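Local coordinates for CD180 antigen (Mus musculus, PDB 3T6Q), which may cooperate with MD-1 and TLR4 in the B-cell innate immune response to bacterial lipopolysaccharide, leading to NF-kappa-B activation, at residues T51-L56 against E74-S79; Q213-I218 against E241-A246; V247-C252 against T273-S278; I535-P540 against C563-F568; N557-T562 against E583-E588. All blocks are in the same frame, centred on the assembly; numbering follows the deposited sequence. Where two conformers were deposited one is given.

Interaction 1 of 5, residues T51-L56 against E74-S79; sequences TTFSRL and EDTFQS. With NAG (2-acetamido-2-deoxy-beta-D-glucopyranose), chain R.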
# COMPACT_ATOMS: atom_id res chain seq x y z
N THR A 51 -14.24 8.87 -23.09
CA THR A 51 -15.56 8.40 -23.49
C THR A 51 -16.43 7.80 -22.36
O THR A 51 -17.63 7.52 -22.55
CB THR A 51 -15.43 7.32 -24.58
OG1 THR A 51 -14.47 6.36 -24.13
CG2 THR A 51 -14.93 7.94 -25.89
N THR A 52 -15.84 7.56 -21.19
CA THR A 52 -16.55 6.81 -20.16
C THR A 52 -17.77 7.55 -19.61
O THR A 52 -18.85 6.96 -19.43
CB THR A 52 -15.60 6.48 -18.99
OG1 THR A 52 -14.42 5.84 -19.53
CG2 THR A 52 -16.32 5.60 -17.97
N PHE A 53 -17.61 8.85 -19.34
CA PHE A 53 -18.66 9.61 -18.63
C PHE A 53 -19.24 10.78 -19.47
O PHE A 53 -20.05 11.56 -18.96
CB PHE A 53 -18.08 10.18 -17.30
CG PHE A 53 -17.51 9.12 -16.35
CD1 PHE A 53 -16.14 9.08 -16.07
CD2 PHE A 53 -18.34 8.18 -15.73
CE1 PHE A 53 -15.62 8.11 -15.22
CE2 PHE A 53 -17.81 7.19 -14.86
CZ PHE A 53 -16.46 7.16 -14.61
N SER A 54 -18.80 10.92 -20.72
CA SER A 54 -18.99 12.19 -21.45
C SER A 54 -20.45 12.63 -21.64
O SER A 54 -20.70 13.83 -21.75
CB SER A 54 -18.23 12.22 -22.79
OG SER A 54 -18.66 11.16 -23.60
N ARG A 55 -21.42 11.72 -21.62
CA ARG A 55 -22.80 12.20 -21.75
C ARG A 55 -23.47 12.69 -20.45
O ARG A 55 -24.48 13.39 -20.50
CB ARG A 55 -23.67 11.18 -22.49
CG ARG A 55 -24.05 9.99 -21.67
CD ARG A 55 -25.03 9.15 -22.45
NE ARG A 55 -25.40 7.98 -21.69
CZ ARG A 55 -26.40 7.94 -20.83
NH1 ARG A 55 -26.65 6.82 -20.17
NH2 ARG A 55 -27.15 9.02 -20.64
N LEU A 56 -22.88 12.36 -19.28
CA LEU A 56 -23.43 12.74 -17.97
C LEU A 56 -22.92 14.13 -17.55
O LEU A 56 -22.08 14.31 -16.63
CB LEU A 56 -23.12 11.65 -16.91
CG LEU A 56 -23.66 10.27 -17.26
CD1 LEU A 56 -23.41 9.26 -16.13
CD2 LEU A 56 -25.15 10.28 -17.63
N GLU A 74 -6.44 10.66 -20.42
CA GLU A 74 -6.67 12.10 -20.69
C GLU A 74 -8.15 12.42 -20.74
O GLU A 74 -8.96 11.62 -21.19
CB GLU A 74 -5.94 12.57 -21.96
CG GLU A 74 -6.44 11.93 -23.25
CD GLU A 74 -5.40 11.88 -24.36
OE1 GLU A 74 -5.79 11.50 -25.48
OE2 GLU A 74 -4.21 12.19 -24.13
N ASP A 75 -8.53 13.58 -20.20
CA ASP A 75 -9.92 14.05 -20.26
C ASP A 75 -10.99 13.07 -19.81
O ASP A 75 -12.13 13.13 -20.28
CB ASP A 75 -10.23 14.51 -21.71
CG ASP A 75 -9.27 15.60 -22.19
OD1 ASP A 75 -9.13 16.61 -21.48
OD2 ASP A 75 -8.64 15.44 -23.27
N THR A 76 -10.68 12.17 -18.86
CA THR A 76 -11.70 11.25 -18.35
C THR A 76 -13.00 11.98 -17.85
O THR A 76 -14.15 11.48 -18.03
CB THR A 76 -11.12 10.35 -17.21
OG1 THR A 76 -10.14 9.45 -17.77
CG2 THR A 76 -12.21 9.56 -16.56
N PHE A 77 -12.80 13.12 -17.21
CA PHE A 77 -13.92 13.85 -16.54
C PHE A 77 -14.27 15.12 -17.31
O PHE A 77 -14.74 16.12 -16.73
CB PHE A 77 -13.55 14.14 -15.08
CG PHE A 77 -13.36 12.88 -14.29
CD1 PHE A 77 -12.09 12.47 -13.90
CD2 PHE A 77 -14.46 12.05 -14.02
CE1 PHE A 77 -11.93 11.26 -13.21
CE2 PHE A 77 -14.29 10.85 -13.32
CZ PHE A 77 -13.03 10.46 -12.92
N GLN A 78 -14.04 15.08 -18.63
CA GLN A 78 -14.15 16.30 -19.46
C GLN A 78 -15.51 16.95 -19.39
O GLN A 78 -15.57 18.16 -19.47
CB GLN A 78 -13.77 16.04 -20.95
CG GLN A 78 -14.68 15.05 -21.65
CD GLN A 78 -14.22 14.74 -23.06
OE1 GLN A 78 -13.16 15.19 -23.49
NE2 GLN A 78 -15.02 13.97 -23.78
N SER A 79 -16.59 16.18 -19.25
CA SER A 79 -17.94 16.77 -19.28
C SER A 79 -18.52 17.09 -17.91
O SER A 79 -19.69 17.51 -17.81
CB SER A 79 -18.93 15.88 -20.01
OG SER A 79 -18.53 15.60 -21.35
C1 NAG R . -12.00 10.68 -27.17
C2 NAG R . -12.98 11.36 -28.15
C3 NAG R . -12.66 10.93 -29.60
C4 NAG R . -11.16 10.91 -29.93
C5 NAG R . -10.46 10.09 -28.86
C6 NAG R . -8.97 9.87 -29.06
C7 NAG R . -15.06 11.97 -26.95
C8 NAG R . -16.47 11.64 -26.60
N2 NAG R . -14.37 11.13 -27.76
O3 NAG R . -13.25 11.86 -30.47
O4 NAG R . -10.95 10.38 -31.23
O5 NAG R . -10.65 10.78 -27.64
O6 NAG R . -8.31 11.09 -28.90
O7 NAG R . -14.60 13.01 -26.47
O HOH W 1 -15.75 10.86 -19.88
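The carbonyl oxygen of Ser-54 accepts a hydrogen bond from the hydroxyl of Ser-79, with OG 2.8 Å from Ser-54 O and lying in the carbonyl plane on a lone pair. A serine suits this place because its short hydroxymethyl group can reach a main-chain oxygen where two loops lie close together, with OG anti to its own carbonyl carbon (chi1 -58°). Deeper in, CE1 of Phe-53 meets CE2 of Phe-77 at 3.6 Å. The two side chains lie side by side and point the same way, their planes only 9° apart but slid so far that the rings barely overlap. They stand at matching positions of LRR 1 and LRR 2, consistent with the phenylalanine spine of leucine-rich-repeat solenoids. The methyl CG2 of Thr-76 sits over the centre of the Phe-77 ring and also touches CE1 of Phe-53 at 3.9 Å, while Thr-76 O lies at the edge of the Phe-53 ring, 3.7 Å from CD1. On the outer side a sugar joins in: the extended chain of Gln-78 brings NE2 to 2.9 Å from O7 of the N-acetylglucosamine carried by Asn-50, and C8 of its acetyl group rests 3.7 Å from Ser-54 OG.

Interaction 2 of 5, residues Q213-I218 against E241-A246; sequences QNLLVI and EDISPA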
# COMPACT_ATOMS: atom_id res chain seq x y z
N GLN A 213 2.70 7.61 19.30
CA GLN A 213 3.43 6.91 20.35
C GLN A 213 4.32 7.87 21.15
O GLN A 213 4.94 7.45 22.15
CB GLN A 213 4.25 5.74 19.75
CG GLN A 213 3.40 4.68 19.03
CD GLN A 213 2.41 3.96 19.96
OE1 GLN A 213 2.82 3.19 20.84
NE2 GLN A 213 1.10 4.21 19.77
N ASN A 214 4.38 9.14 20.75
CA ASN A 214 5.28 10.09 21.43
C ASN A 214 4.67 11.47 21.66
O ASN A 214 4.96 12.42 20.92
CB ASN A 214 6.67 10.15 20.77
CG ASN A 214 7.76 10.66 21.74
OD1 ASN A 214 7.50 11.47 22.65
ND2 ASN A 214 9.00 10.19 21.53
N LEU A 215 3.83 11.56 22.70
CA LEU A 215 3.12 12.78 23.01
C LEU A 215 4.10 13.95 23.27
O LEU A 215 3.84 15.06 22.86
CB LEU A 215 2.23 12.57 24.24
CG LEU A 215 0.90 11.82 24.03
CD1 LEU A 215 0.16 11.67 25.37
CD2 LEU A 215 0.03 12.58 23.04
N LEU A 216 5.23 13.67 23.92
CA LEU A 216 6.21 14.70 24.29
C LEU A 216 6.66 15.43 23.02
O LEU A 216 6.68 16.67 22.99
CB LEU A 216 7.42 14.06 24.99
CG LEU A 216 8.26 14.69 26.12
CD1 LEU A 216 9.65 14.06 26.09
CD2 LEU A 216 8.39 16.17 25.94
N VAL A 217 6.98 14.66 21.97
CA VAL A 217 7.41 15.16 20.67
C VAL A 217 6.38 16.07 20.04
O VAL A 217 6.75 17.11 19.48
CB VAL A 217 7.79 14.01 19.69
CG1 VAL A 217 7.66 14.43 18.22
CG2 VAL A 217 9.19 13.52 19.97
N ILE A 218 5.10 15.68 20.12
CA ILE A 218 4.02 16.46 19.53
C ILE A 218 3.87 17.82 20.23
O ILE A 218 3.80 18.87 19.56
CB ILE A 218 2.63 15.70 19.61
CG1 ILE A 218 2.64 14.36 18.86
CG2 ILE A 218 1.50 16.56 19.07
CD1 ILE A 218 3.04 14.40 17.39
N GLU A 241 2.03 4.44 26.65
CA GLU A 241 3.18 5.14 27.19
C GLU A 241 2.87 5.69 28.61
O GLU A 241 1.72 6.01 28.94
CB GLU A 241 3.74 6.21 26.22
CG GLU A 241 2.89 7.48 26.03
CD GLU A 241 3.71 8.68 25.55
OE1 GLU A 241 3.47 9.21 24.45
OE2 GLU A 241 4.61 9.11 26.30
N ASP A 242 3.91 5.78 29.43
CA ASP A 242 3.78 6.29 30.80
C ASP A 242 3.33 7.75 30.77
O ASP A 242 3.95 8.57 30.09
CB ASP A 242 5.12 6.16 31.54
CG ASP A 242 5.65 4.71 31.56
OD1 ASP A 242 4.88 3.77 31.84
OD2 ASP A 242 6.86 4.52 31.28
N ILE A 243 2.23 8.05 31.46
CA ILE A 243 1.72 9.43 31.53
C ILE A 243 2.15 10.07 32.84
O ILE A 243 1.91 9.52 33.91
CB ILE A 243 0.17 9.52 31.39
CG1 ILE A 243 -0.30 8.96 30.03
CG2 ILE A 243 -0.31 10.96 31.55
CD1 ILE A 243 -0.04 9.86 28.84
N SER A 244 2.82 11.22 32.75
CA SER A 244 3.19 11.99 33.96
C SER A 244 3.15 13.46 33.55
O SER A 244 2.97 13.73 32.36
CB SER A 244 4.60 11.60 34.39
OG SER A 244 5.54 12.00 33.41
N PRO A 245 3.28 14.40 34.51
CA PRO A 245 3.24 15.84 34.16
C PRO A 245 4.26 16.22 33.09
O PRO A 245 3.99 17.12 32.28
CB PRO A 245 3.58 16.53 35.50
CG PRO A 245 3.09 15.59 36.54
CD PRO A 245 3.35 14.21 35.98
N ALA A 246 5.42 15.53 33.07
CA ALA A 246 6.49 15.82 32.08
C ALA A 246 6.04 15.82 30.62
O ALA A 246 6.55 16.60 29.82
CB ALA A 246 7.68 14.87 32.24
O HOH W 2 5.96 11.16 25.18
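The first turn of helix 215-221, entered through the N-cap residue Asn-214, is met by the carboxylate of Glu-241 from the loop 241-246. OE1 of Glu-241 accepts from the backbone N of Leu-215 at 3.0 Å, using its syn lone pair, and the bond is almost straight at 177°. The other oxygen works through a solvent molecule: water 2 donates to Glu-241 OE2 at 2.7 Å and accepts from Leu-216 N at 2.9 Å. Its second proton goes to Asn-214 OD1, which also takes a weak capping bond from Val-217 N. Glutamate fits because its carboxylate, on a chain extended beyond CG, can span the gap and offer one oxygen to the amide and the other to the water; CG itself stands between the backbone N and the carbonyl carbon (chi1 72°). The amide groups at this helix end probably favour its negative charge, and may offset the nearness of Gln-213 O, an acceptor 3.2 Å from OE1. Alongside these polar contacts, Leu-215 CD1 packs on Ile-243 CD1 at 3.9 Å, branched aliphatic tips meeting where the side chain of Leu-215 also touches Val-247 and His-264. The arrangement is an asparagine N-cap with Glu-241 and its water meeting the first-turn amides of Leu-215 and Leu-216, in a short helix linking strands 203-208 and 226-231 of the leucine-rich-repeat solenoid.

Interaction 3 of 5, residues V247-C252 against T273-S278; sequences VFEGLC and TFHCFS. With CU (copper (II) ion), chain J.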
# COMPACT_ATOMS: atom_id res chain seq x y z
N VAL A 247 5.12 14.92 30.26
CA VAL A 247 4.70 14.76 28.88
C VAL A 247 4.13 16.07 28.29
O VAL A 247 4.28 16.34 27.10
CB VAL A 247 3.65 13.60 28.81
CG1 VAL A 247 2.90 13.60 27.50
CG2 VAL A 247 4.32 12.24 29.06
N PHE A 248 3.48 16.87 29.12
CA PHE A 248 2.65 18.00 28.64
C PHE A 248 3.31 19.38 28.65
O PHE A 248 2.65 20.39 28.38
CB PHE A 248 1.36 18.05 29.47
CG PHE A 248 0.59 16.75 29.43
CD1 PHE A 248 -0.00 16.31 28.23
CD2 PHE A 248 0.48 15.97 30.56
CE1 PHE A 248 -0.71 15.11 28.18
CE2 PHE A 248 -0.22 14.75 30.51
CZ PHE A 248 -0.82 14.33 29.32
N GLU A 249 4.60 19.41 28.98
CA GLU A 249 5.36 20.68 29.12
C GLU A 249 5.15 21.66 27.96
O GLU A 249 4.95 22.86 28.19
CB GLU A 249 6.86 20.34 29.32
CG GLU A 249 7.15 19.75 30.71
CD GLU A 249 6.97 20.76 31.85
OE1 GLU A 249 7.99 21.43 32.21
OE2 GLU A 249 5.84 20.91 32.41
N GLY A 250 5.17 21.14 26.72
CA GLY A 250 4.99 21.99 25.52
C GLY A 250 3.65 22.70 25.45
O GLY A 250 3.50 23.74 24.79
N LEU A 251 2.64 22.17 26.10
CA LEU A 251 1.32 22.83 26.04
C LEU A 251 1.30 24.25 26.62
O LEU A 251 0.42 25.04 26.29
CB LEU A 251 0.29 21.98 26.81
CG LEU A 251 -1.21 22.15 26.58
CD1 LEU A 251 -1.54 22.06 25.09
CD2 LEU A 251 -1.88 20.99 27.33
N CYS A 252 2.26 24.55 27.51
CA CYS A 252 2.40 25.87 28.12
C CYS A 252 2.81 26.94 27.09
O CYS A 252 2.74 28.15 27.39
CB CYS A 252 3.44 25.80 29.28
SG CYS A 252 2.73 25.40 30.89
N THR A 273 -0.48 17.04 37.25
CA THR A 273 -0.54 16.53 35.86
C THR A 273 -1.00 17.61 34.85
O THR A 273 -0.48 17.65 33.74
CB THR A 273 -1.48 15.32 35.75
OG1 THR A 273 -0.99 14.28 36.59
CG2 THR A 273 -1.58 14.81 34.28
N PHE A 274 -1.98 18.44 35.23
CA PHE A 274 -2.59 19.38 34.29
C PHE A 274 -2.15 20.84 34.47
O PHE A 274 -2.80 21.76 33.96
CB PHE A 274 -4.12 19.26 34.35
CG PHE A 274 -4.61 17.86 34.00
CD1 PHE A 274 -4.59 17.42 32.67
CD2 PHE A 274 -5.06 17.00 34.99
CE1 PHE A 274 -5.02 16.12 32.33
CE2 PHE A 274 -5.51 15.71 34.66
CZ PHE A 274 -5.48 15.26 33.34
N HIS A 275 -1.01 21.06 35.13
CA HIS A 275 -0.60 22.46 35.36
C HIS A 275 -0.33 23.26 34.09
O HIS A 275 -0.44 24.48 34.16
CB HIS A 275 0.60 22.56 36.33
CG HIS A 275 1.91 22.11 35.72
ND1 HIS A 275 2.37 20.84 35.78
CD2 HIS A 275 2.87 22.84 35.00
CE1 HIS A 275 3.56 20.75 35.16
NE2 HIS A 275 3.87 21.97 34.68
N CYS A 276 0.00 22.62 32.95
CA CYS A 276 0.08 23.33 31.65
C CYS A 276 -1.22 23.55 30.86
O CYS A 276 -1.19 24.07 29.72
CB CYS A 276 1.16 22.72 30.72
SG CYS A 276 2.82 23.27 31.20
N PHE A 277 -2.36 23.22 31.46
CA PHE A 277 -3.63 23.16 30.71
C PHE A 277 -4.46 24.40 30.99
O PHE A 277 -5.64 24.45 30.62
CB PHE A 277 -4.45 21.89 31.09
CG PHE A 277 -3.90 20.60 30.52
CD1 PHE A 277 -2.65 20.11 30.90
CD2 PHE A 277 -4.66 19.85 29.60
CE1 PHE A 277 -2.19 18.89 30.40
CE2 PHE A 277 -4.18 18.66 29.06
CZ PHE A 277 -2.95 18.16 29.46
N SER A 278 -3.87 25.44 31.59
CA SER A 278 -4.71 26.54 32.04
C SER A 278 -5.41 27.32 30.93
O SER A 278 -6.45 27.92 31.18
CB SER A 278 -4.01 27.48 33.06
OG SER A 278 -2.86 28.02 32.46
CU CU J . 5.76 22.18 33.94
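A copper(II) ion links Glu-249 and His-275, bound by OE2 of the first and NE2 of the second, each at 2.0 Å. The ion sits on the outside of the leucine-rich-repeat solenoid, where the loops of two successive coils run next to each other. The carboxylate and imidazole planes are 58° apart, and OE2 lies at the edge of the ring, near its plane, beside NE2, as fits two ligands of one metal ion. ND1 is hydrogen-bonded to Asn-272 O, which helps to hold the ring with NE2 toward the metal. Beside the site a disulfide joins Cys-252 to Cys-276, with a chi3 of -98°, so metal and sulfur cross-links hold the same pair of loops. Inward lies the hydrophobic core. Phe-248 offers a face to the edge of Phe-277 in a T-shaped stack with planes at 72°; CE1 of Phe-277 comes within 3.6 Å of Phe-248 CG. The flat Phe-277 ring takes partners on both faces. CD1 of Phe-274 lies over the centre of one, while the methyl CD2 of Leu-251 sits over the other, 3.5 Å from the Phe-277 ring centroid in a CH-pi contact.

Interaction 4 of 5, residues I535-P540 against C563-F568; sequences ISIILP and CSNIYF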
# COMPACT_ATOMS: atom_id res chain seq x y z
N ILE A 535 -56.02 -1.55 13.44
CA ILE A 535 -57.07 -0.84 12.73
C ILE A 535 -57.52 -1.62 11.47
O ILE A 535 -56.70 -1.96 10.63
CB ILE A 535 -56.63 0.60 12.41
CG1 ILE A 535 -56.49 1.39 13.74
CG2 ILE A 535 -57.64 1.27 11.49
CD1 ILE A 535 -55.72 2.69 13.61
N SER A 536 -58.82 -1.93 11.37
CA SER A 536 -59.33 -2.66 10.20
C SER A 536 -60.34 -1.84 9.43
O SER A 536 -60.12 -1.47 8.28
CB SER A 536 -59.91 -4.04 10.59
OG SER A 536 -60.84 -3.91 11.67
N ILE A 537 -61.45 -1.57 10.10
CA ILE A 537 -62.52 -0.75 9.55
C ILE A 537 -62.51 0.62 10.24
O ILE A 537 -62.40 0.66 11.45
CB ILE A 537 -63.91 -1.44 9.82
CG1 ILE A 537 -63.96 -2.72 8.99
CG2 ILE A 537 -65.07 -0.49 9.47
CD1 ILE A 537 -65.32 -3.41 8.94
N ILE A 538 -62.62 1.70 9.44
CA ILE A 538 -62.72 3.08 9.95
C ILE A 538 -64.05 3.65 9.45
O ILE A 538 -64.18 4.01 8.30
CB ILE A 538 -61.52 3.93 9.46
CG1 ILE A 538 -60.21 3.28 9.94
CG2 ILE A 538 -61.59 5.40 9.94
CD1 ILE A 538 -58.99 3.88 9.26
N LEU A 539 -65.00 3.76 10.36
CA LEU A 539 -66.36 4.14 9.95
C LEU A 539 -66.39 5.60 9.57
O LEU A 539 -65.50 6.37 10.00
CB LEU A 539 -67.37 3.82 11.04
CG LEU A 539 -67.63 2.30 11.17
CD1 LEU A 539 -68.40 2.05 12.44
CD2 LEU A 539 -68.38 1.71 9.96
N PRO A 540 -67.41 6.00 8.77
CA PRO A 540 -67.49 7.36 8.23
C PRO A 540 -67.37 8.44 9.27
O PRO A 540 -66.75 9.45 8.99
CB PRO A 540 -68.88 7.43 7.55
CG PRO A 540 -69.41 6.03 7.53
CD PRO A 540 -68.42 5.10 8.15
N CYS A 563 -66.70 -3.92 1.17
CA CYS A 563 -67.76 -2.90 1.19
C CYS A 563 -68.09 -2.38 2.57
O CYS A 563 -68.62 -1.27 2.71
CB CYS A 563 -69.05 -3.40 0.47
SG CYS A 563 -68.80 -3.68 -1.30
N SER A 564 -67.77 -3.17 3.61
CA SER A 564 -67.98 -2.73 4.98
C SER A 564 -67.06 -1.52 5.28
O SER A 564 -67.30 -0.76 6.22
CB SER A 564 -67.69 -3.86 6.00
OG SER A 564 -68.47 -5.02 5.76
N ASN A 565 -66.01 -1.37 4.48
CA ASN A 565 -65.09 -0.23 4.65
C ASN A 565 -65.09 0.82 3.51
O ASN A 565 -64.13 1.61 3.42
CB ASN A 565 -63.67 -0.77 4.89
CG ASN A 565 -62.81 0.14 5.81
OD1 ASN A 565 -63.33 1.01 6.53
ND2 ASN A 565 -61.48 -0.09 5.80
N ILE A 566 -66.14 0.87 2.66
CA ILE A 566 -66.05 1.70 1.41
C ILE A 566 -65.81 3.16 1.67
O ILE A 566 -65.08 3.76 0.91
CB ILE A 566 -67.28 1.78 0.44
CG1 ILE A 566 -68.52 1.16 1.00
CG2 ILE A 566 -66.88 1.45 -1.01
CD1 ILE A 566 -69.16 2.07 2.00
N TYR A 567 -66.43 3.73 2.71
CA TYR A 567 -66.27 5.17 3.02
C TYR A 567 -64.81 5.54 3.31
O TYR A 567 -64.30 6.55 2.79
CB TYR A 567 -67.21 5.61 4.14
CG TYR A 567 -68.65 5.58 3.67
CD1 TYR A 567 -69.08 6.44 2.66
CD2 TYR A 567 -69.55 4.66 4.18
CE1 TYR A 567 -70.38 6.40 2.19
CE2 TYR A 567 -70.85 4.61 3.72
CZ TYR A 567 -71.26 5.48 2.73
OH TYR A 567 -72.56 5.44 2.27
N PHE A 568 -64.13 4.71 4.08
CA PHE A 568 -62.71 4.92 4.26
C PHE A 568 -61.91 4.73 2.96
O PHE A 568 -61.02 5.52 2.67
CB PHE A 568 -62.13 4.02 5.39
CG PHE A 568 -60.63 4.12 5.50
CD1 PHE A 568 -59.81 3.07 5.14
CD2 PHE A 568 -60.04 5.31 5.94
CE1 PHE A 568 -58.43 3.18 5.22
CE2 PHE A 568 -58.66 5.43 6.02
CZ PHE A 568 -57.86 4.37 5.66
O HOH W 3 -65.36 2.98 6.12
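Asn-565 reaches across to the backbone of the loop 535-540, where its OD1 accepts from Ile-538 N at 3.1 Å with an N-H...O angle of 161°, the donor tilted from the carbonyl plane. Although Asn-565 precedes helix 566-574, its side chain makes no capping bond; chi1, at -149°, places CG toward the loop 535-540, and OD1 reaches the Ile-538 amide. Water 3 donates to the same OD1 and to Ile-538 O at 2.7 Å, and accepts from Phe-568 N at 2.9 Å, tying the helix start to LRR 19. CG of Phe-568, anti to the backbone N (chi1 174°), carries the ring to where Ile-538 CD1 sits over one face, 3.7 Å from the centroid in a CH-pi contact; Leu-543 packs against both residues. Pro-540, rigid and compact, brings CG to 3.6 Å from CD2 of Tyr-567. The delta methyl of Ile-537 touches Ser-564 CB at 3.8 Å. Asparagine suits its buried place because one amide can accept and donate at once: with ND2 bonded to Asp-560 O and OD1 to Ile-538 N, its orientation is settled, and the C-terminal cap is joined to the repeat coil through uncharged groups.

Interaction 5 of 5, residues N557-T562 against E583-E588; sequences NPLDCT and EDTLCE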
# COMPACT_ATOMS: atom_id res chain seq x y z
N ASN A 557 -51.31 -2.08 9.35
CA ASN A 557 -52.59 -2.41 10.02
C ASN A 557 -53.39 -3.46 9.24
O ASN A 557 -53.26 -3.54 8.01
CB ASN A 557 -53.41 -1.14 10.22
CG ASN A 557 -52.94 -0.37 11.42
OD1 ASN A 557 -53.34 -0.66 12.54
ND2 ASN A 557 -52.03 0.59 11.20
N PRO A 558 -54.22 -4.26 9.94
CA PRO A 558 -55.04 -5.32 9.26
C PRO A 558 -56.24 -4.71 8.52
O PRO A 558 -57.41 -4.99 8.82
CB PRO A 558 -55.48 -6.19 10.41
CG PRO A 558 -55.62 -5.21 11.56
CD PRO A 558 -54.44 -4.26 11.39
N LEU A 559 -55.95 -3.88 7.54
CA LEU A 559 -56.97 -3.03 6.95
C LEU A 559 -57.98 -3.81 6.14
O LEU A 559 -57.64 -4.75 5.41
CB LEU A 559 -56.32 -1.93 6.11
CG LEU A 559 -55.70 -0.81 6.98
CD1 LEU A 559 -54.69 0.02 6.18
CD2 LEU A 559 -56.78 0.09 7.60
N ASP A 560 -59.24 -3.36 6.25
CA ASP A 560 -60.37 -4.00 5.60
C ASP A 560 -60.62 -3.38 4.22
O ASP A 560 -60.85 -2.16 4.10
CB ASP A 560 -61.60 -3.87 6.54
CG ASP A 560 -62.85 -4.56 6.01
OD1 ASP A 560 -63.41 -4.10 4.98
OD2 ASP A 560 -63.28 -5.55 6.64
N CYS A 561 -60.55 -4.22 3.18
CA CYS A 561 -60.85 -3.80 1.81
C CYS A 561 -62.12 -4.48 1.24
O CYS A 561 -62.13 -5.00 0.12
CB CYS A 561 -59.65 -4.02 0.87
SG CYS A 561 -58.19 -3.07 1.40
N THR A 562 -63.20 -4.41 2.03
CA THR A 562 -64.51 -4.90 1.65
C THR A 562 -65.45 -3.70 1.59
O THR A 562 -65.05 -2.60 1.96
CB THR A 562 -65.04 -5.90 2.71
OG1 THR A 562 -65.40 -5.18 3.89
CG2 THR A 562 -63.99 -6.95 3.04
N GLU A 583 -47.16 2.88 0.43
CA GLU A 583 -46.66 1.61 -0.13
C GLU A 583 -46.60 0.41 0.85
O GLU A 583 -46.48 -0.74 0.41
CB GLU A 583 -45.28 1.80 -0.78
CG GLU A 583 -45.23 2.83 -1.91
CD GLU A 583 -43.84 2.95 -2.49
OE1 GLU A 583 -42.86 2.65 -1.77
OE2 GLU A 583 -43.71 3.33 -3.68
N ASP A 584 -46.66 0.69 2.15
CA ASP A 584 -46.77 -0.38 3.15
C ASP A 584 -48.12 -0.38 3.87
O ASP A 584 -48.24 -0.91 4.98
CB ASP A 584 -45.60 -0.31 4.13
CG ASP A 584 -44.26 -0.28 3.40
OD1 ASP A 584 -43.55 -1.30 3.42
OD2 ASP A 584 -43.92 0.76 2.80
N THR A 585 -49.13 0.22 3.23
CA THR A 585 -50.50 0.28 3.76
C THR A 585 -51.36 -0.65 2.89
O THR A 585 -51.81 -0.26 1.82
CB THR A 585 -51.02 1.72 3.79
OG1 THR A 585 -50.07 2.51 4.51
CG2 THR A 585 -52.41 1.82 4.50
N LEU A 586 -51.55 -1.87 3.38
CA LEU A 586 -52.02 -3.00 2.57
C LEU A 586 -53.28 -3.58 3.20
O LEU A 586 -53.49 -3.48 4.42
CB LEU A 586 -50.94 -4.09 2.51
CG LEU A 586 -49.47 -3.69 2.29
CD1 LEU A 586 -48.51 -4.88 2.38
CD2 LEU A 586 -49.30 -2.97 0.97
N CYS A 587 -54.11 -4.17 2.34
CA CYS A 587 -55.31 -4.88 2.73
C CYS A 587 -54.93 -6.16 3.47
O CYS A 587 -53.94 -6.82 3.15
CB CYS A 587 -56.10 -5.27 1.50
SG CYS A 587 -56.65 -3.97 0.36
N GLU A 588 -55.73 -6.52 4.47
CA GLU A 588 -55.60 -7.80 5.13
C GLU A 588 -56.78 -8.71 4.75
O GLU A 588 -56.66 -9.93 4.74
CB GLU A 588 -55.50 -7.61 6.64
CG GLU A 588 -55.57 -8.86 7.49
CD GLU A 588 -54.43 -9.84 7.22
OE1 GLU A 588 -54.55 -11.02 7.63
OE2 GLU A 588 -53.43 -9.44 6.61
O HOH W 4 -51.08 -2.59 6.11
O HOH W 5 -52.48 -5.52 6.03
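Asn-557 opens the first segment with its carbonyl oxygen 3.6 Å from Leu-586 O, two acceptors with solvent at hand: water 5 lies near both, and water 4 accepts from Leu-586 N at 2.9 Å while standing close to Asn-557 O. The Asn-557 side-chain amide bonds elsewhere: ND2 to Leu-530 O and Leu-554 O, OD1 to Ile-535 N. Pro-558 follows at the centre of an inverse gamma turn, which its restricted backbone favours, and its CA is 3.5 Å from the CB of Glu-588. Leu-559 fills the interior, its CD1 pressed against CG2 of Thr-585 at 3.4 Å, closer than carbons usually pack. Its carbonyl oxygen accepts from Glu-588 N at 2.8 Å, a nearly straight bond (175°) lying in the carbonyl plane. CB of Asp-560 points away from 583-588, and its carboxylate serves its own segment: OD1 accepts from Thr-562 N, an Asx turn, and also from the Thr-562 hydroxyl. Cys-561 then makes the covalent link, SG to Cys-587 SG at 2.1 Å with chi3 -90°, tying two loops whose strand pairing is weak. Leu-569 and Leu-598 pack beside this bridge. An Asn-Pro pair followed by a Cys-x-Cys, with Cys-561 joined to Cys-587, is characteristic of the LRRCT module that closes the C-terminal end of a leucine-rich-repeat solenoid.

Overall arrangement
From the N terminus, interaction 1 joins equivalent loops of LRR 1 and LRR 2, closing a loop that contains strand 61-63. Far along the solenoid, interactions 2 and 3 follow in series: interaction 2 encloses the rest of helix 215-221 together with strand 226-231, and interaction 3 encloses strand 255-260. Their centres are about 11 Å apart and they touch, Leu-215 packing on Val-247 and Pro-245 on Thr-273. On the opposite side of the chain's centre, interactions 4 and 5 cross: 557-562 falls within the loop closed by interaction 4, whereas 563-568 falls within that closed by interaction 5. Together they bind the last repeat to the C-terminal cap, linked further between Ser-536 and Asp-560.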